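Local coordinates for hypothetical Membrane Spanning Protein (Bacillus cereus, PDB 2FB5), which catalyses the condensation of two ATP molecules into the signalling nucleotide cyclic di-AMP and is required for efficient spore formation, at residues A[57-60]-A[61-65]. Residues are numbered along the deposited sequence; the frame is centred on the assembly and turned at random.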
ATOM      1  N   VAL A  57      21.834  -8.697 -14.248  1.00 25.72           N
ATOM      2  CA  VAL A  57      20.387  -8.893 -14.132  1.00 25.46           C
ATOM      3  C   VAL A  57      20.113  -9.806 -12.943  1.00 25.70           C
ATOM      4  O   VAL A  57      19.256  -9.505 -12.121  1.00 25.00           O
ATOM      5  CB  VAL A  57      19.739  -9.482 -15.424  1.00 25.43           C
ATOM      6  CG1 VAL A  57      18.282  -9.892 -15.177  1.00 25.62           C
ATOM      7  CG2 VAL A  57      19.800  -8.480 -16.577  1.00 24.88           C
ATOM      8  N   GLN A  58      20.854 -10.909 -12.854  1.00 26.21           N
ATOM      9  CA  GLN A  58      20.649 -11.895 -11.790  1.00 27.80           C
ATOM     10  C   GLN A  58      20.897 -11.279 -10.408  1.00 27.08           C
ATOM     11  O   GLN A  58      20.121 -11.491  -9.492  1.00 27.23           O
ATOM     12  CB  GLN A  58      21.496 -13.162 -12.034  1.00 28.58           C
ATOM     13  CG  GLN A  58      21.404 -14.207 -10.921  1.00 33.44           C
ATOM     14  CD  GLN A  58      20.953 -15.601 -11.395  1.00 39.22           C
ATOM     15  OE1 GLN A  58      21.416 -16.111 -12.421  1.00 42.84           O
ATOM     16  NE2 GLN A  58      20.055 -16.221 -10.629  1.00 40.21           N
ATOM     17  N   THR A  59      21.961 -10.490 -10.287  1.00 26.82           N
ATOM     18  CA  THR A  59      22.324  -9.845  -9.031  1.00 27.16           C
ATOM     19  C   THR A  59      21.285  -8.818  -8.598  1.00 26.46           C
ATOM     20  O   THR A  59      20.881  -8.791  -7.435  1.00 26.78           O
ATOM     21  CB  THR A  59      23.712  -9.188  -9.152  1.00 27.75           C
ATOM     22  OG1 THR A  59      24.668 -10.222  -9.427  1.00 30.27           O
ATOM     23  CG2 THR A  59      24.090  -8.482  -7.857  1.00 28.47           C
ATOM     24  N   LEU A  60      20.842  -7.984  -9.537  1.00 25.71           N
ATOM     25  CA  LEU A  60      19.846  -6.944  -9.248  1.00 24.77           C
ATOM     26  C   LEU A  60      18.518  -7.574  -8.848  1.00 24.27           C
ATOM     27  O   LEU A  60      17.888  -7.150  -7.876  1.00 23.56           O
ATOM     28  CB  LEU A  60      19.654  -6.059 -10.477  1.00 25.08           C
ATOM     29  CG  LEU A  60      20.432  -4.738 -10.646  1.00 27.85           C
ATOM     30  CD1 LEU A  60      21.651  -4.595  -9.769  1.00 29.11           C
ATOM     31  CD2 LEU A  60      20.833  -4.586 -12.114  1.00 29.62           C
ATOM     32  N   ALA A  61      18.089  -8.586  -9.601  1.00 23.15           N
ATOM     33  CA  ALA A  61      16.811  -9.242  -9.317  1.00 23.36           C
ATOM     34  C   ALA A  61      16.803  -9.895  -7.934  1.00 23.50           C
ATOM     35  O   ALA A  61      15.809  -9.809  -7.205  1.00 23.35           O
ATOM     36  CB  ALA A  61      16.481 -10.269 -10.387  1.00 22.97           C
ATOM     37  N   ALA A  62      17.903 -10.566  -7.587  1.00 23.55           N
ATOM     38  CA  ALA A  62      18.023 -11.209  -6.279  1.00 23.79           C
ATOM     39  C   ALA A  62      17.967 -10.171  -5.156  1.00 23.57           C
ATOM     40  O   ALA A  62      17.255 -10.361  -4.175  1.00 23.77           O
ATOM     41  CB  ALA A  62      19.315 -12.030  -6.194  1.00 24.35           C
ATOM     42  N   THR A  63      18.708  -9.078  -5.308  1.00 23.37           N
ATOM     43  CA  THR A  63      18.668  -7.972  -4.353  1.00 23.91           C
ATOM     44  C   THR A  63      17.248  -7.414  -4.229  1.00 23.82           C
ATOM     45  O   THR A  63      16.775  -7.134  -3.117  1.00 23.47           O
ATOM     46  CB  THR A  63      19.651  -6.851  -4.771  1.00 24.10           C
ATOM     47  OG1 THR A  63      20.945  -7.425  -4.984  1.00 25.81           O
ATOM     48  CG2 THR A  63      19.782  -5.781  -3.679  1.00 24.54           C
ATOM     49  N   TYR A  64      16.564  -7.263  -5.366  1.00 23.39           N
ATOM     50  CA  TYR A  64      15.184  -6.790  -5.354  1.00 23.64           C
ATOM     51  C   TYR A  64      14.276  -7.719  -4.546  1.00 23.73           C
ATOM     52  O   TYR A  64      13.535  -7.262  -3.673  1.00 23.31           O
ATOM     53  CB  TYR A  64      14.606  -6.606  -6.778  1.00 23.46           C
ATOM     54  CG  TYR A  64      13.103  -6.431  -6.735  1.00 24.21           C
ATOM     55  CD1 TYR A  64      12.537  -5.253  -6.254  1.00 23.34           C
ATOM     56  CD2 TYR A  64      12.251  -7.461  -7.119  1.00 24.18           C
ATOM     57  CE1 TYR A  64      11.164  -5.098  -6.179  1.00 23.99           C
ATOM     58  CE2 TYR A  64      10.872  -7.316  -7.044  1.00 25.00           C
ATOM     59  CZ  TYR A  64      10.345  -6.127  -6.572  1.00 23.91           C
ATOM     60  OH  TYR A  64       8.991  -5.975  -6.492  1.00 26.03           O
ATOM     61  N   TYR A  65      14.304  -9.014  -4.846  1.00 24.19           N
ATOM     62  CA  TYR A  65      13.415  -9.932  -4.132  1.00 24.40           C
ATOM     63  C   TYR A  65      13.716 -10.069  -2.636  1.00 24.65           C
ATOM     64  O   TYR A  65      12.786 -10.148  -1.833  1.00 25.47           O
ATOM     65  CB  TYR A  65      13.325 -11.288  -4.819  1.00 24.52           C
ATOM     66  CG  TYR A  65      12.531 -11.200  -6.105  1.00 25.05           C
ATOM     67  CD1 TYR A  65      11.152 -10.956  -6.077  1.00 24.08           C
ATOM     68  CD2 TYR A  65      13.156 -11.317  -7.344  1.00 23.15           C
ATOM     69  CE1 TYR A  65      10.418 -10.856  -7.243  1.00 24.74           C
ATOM     70  CE2 TYR A  65      12.416 -11.207  -8.539  1.00 25.20           C
ATOM     71  CZ  TYR A  65      11.053 -10.990  -8.472  1.00 25.28           C
ATOM     72  OH  TYR A  65      10.300 -10.893  -9.624  1.00 26.33           O
TER
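Thr63 folds its hydroxyl back onto the preceding turn and meets the carbonyl of Thr59. Thr63 OG1 donates to Thr59 O at 2.8 Å, and Thr63 N donates to the same oxygen at 3.1 Å. The two donors approach from opposite faces of the carbonyl plane, with the hydroxyl tilted 32° out of it. The Thr63 torsion makes this possible: chi1 of -52° sets OG1 beside the backbone N and opposite the carbonyl carbon, while CG2 points away from N. Two bonds therefore grip Thr59 O. Thr59 OG1 is likewise hydrogen-bonded to a carbonyl one turn back, Ala55 O.

The other bonds are regular i to i+4 backbone links of an alpha helix. Ala61 N binds Val57 O at 2.9 Å, Ala62 N binds Gln58 O at 3.1 Å, and Tyr64 N binds Leu60 O at 2.8 Å. All of them lie in the middle of helix 47-70, which packs beside helix 4-35 as a helical hairpin in the N-terminal region of this CdaS-type diadenylate cyclase. Val57 and Leu60 both rest on Met21 of helix 4-35, and Tyr64 touches Lys15. On another side, Gln58 and Thr59 touch Ser204 near the C-terminus.

Side-chain contacts between the turns are slight and fall mostly on carbonyl oxygens. The methyl of Ala61 lies 3.4 Å from Val57 O, and that of Ala62 rests against Gln58 O in the same way. Tyr64 CB passes 3.5 Å from Leu60 O. With CG anti to its backbone N (chi1 167°), the Tyr64 ring leads away from Leu60 and turns an edge to the Tyr65 ring, with Tyr64 CD2 over its centre, 3.7 Å above the plane.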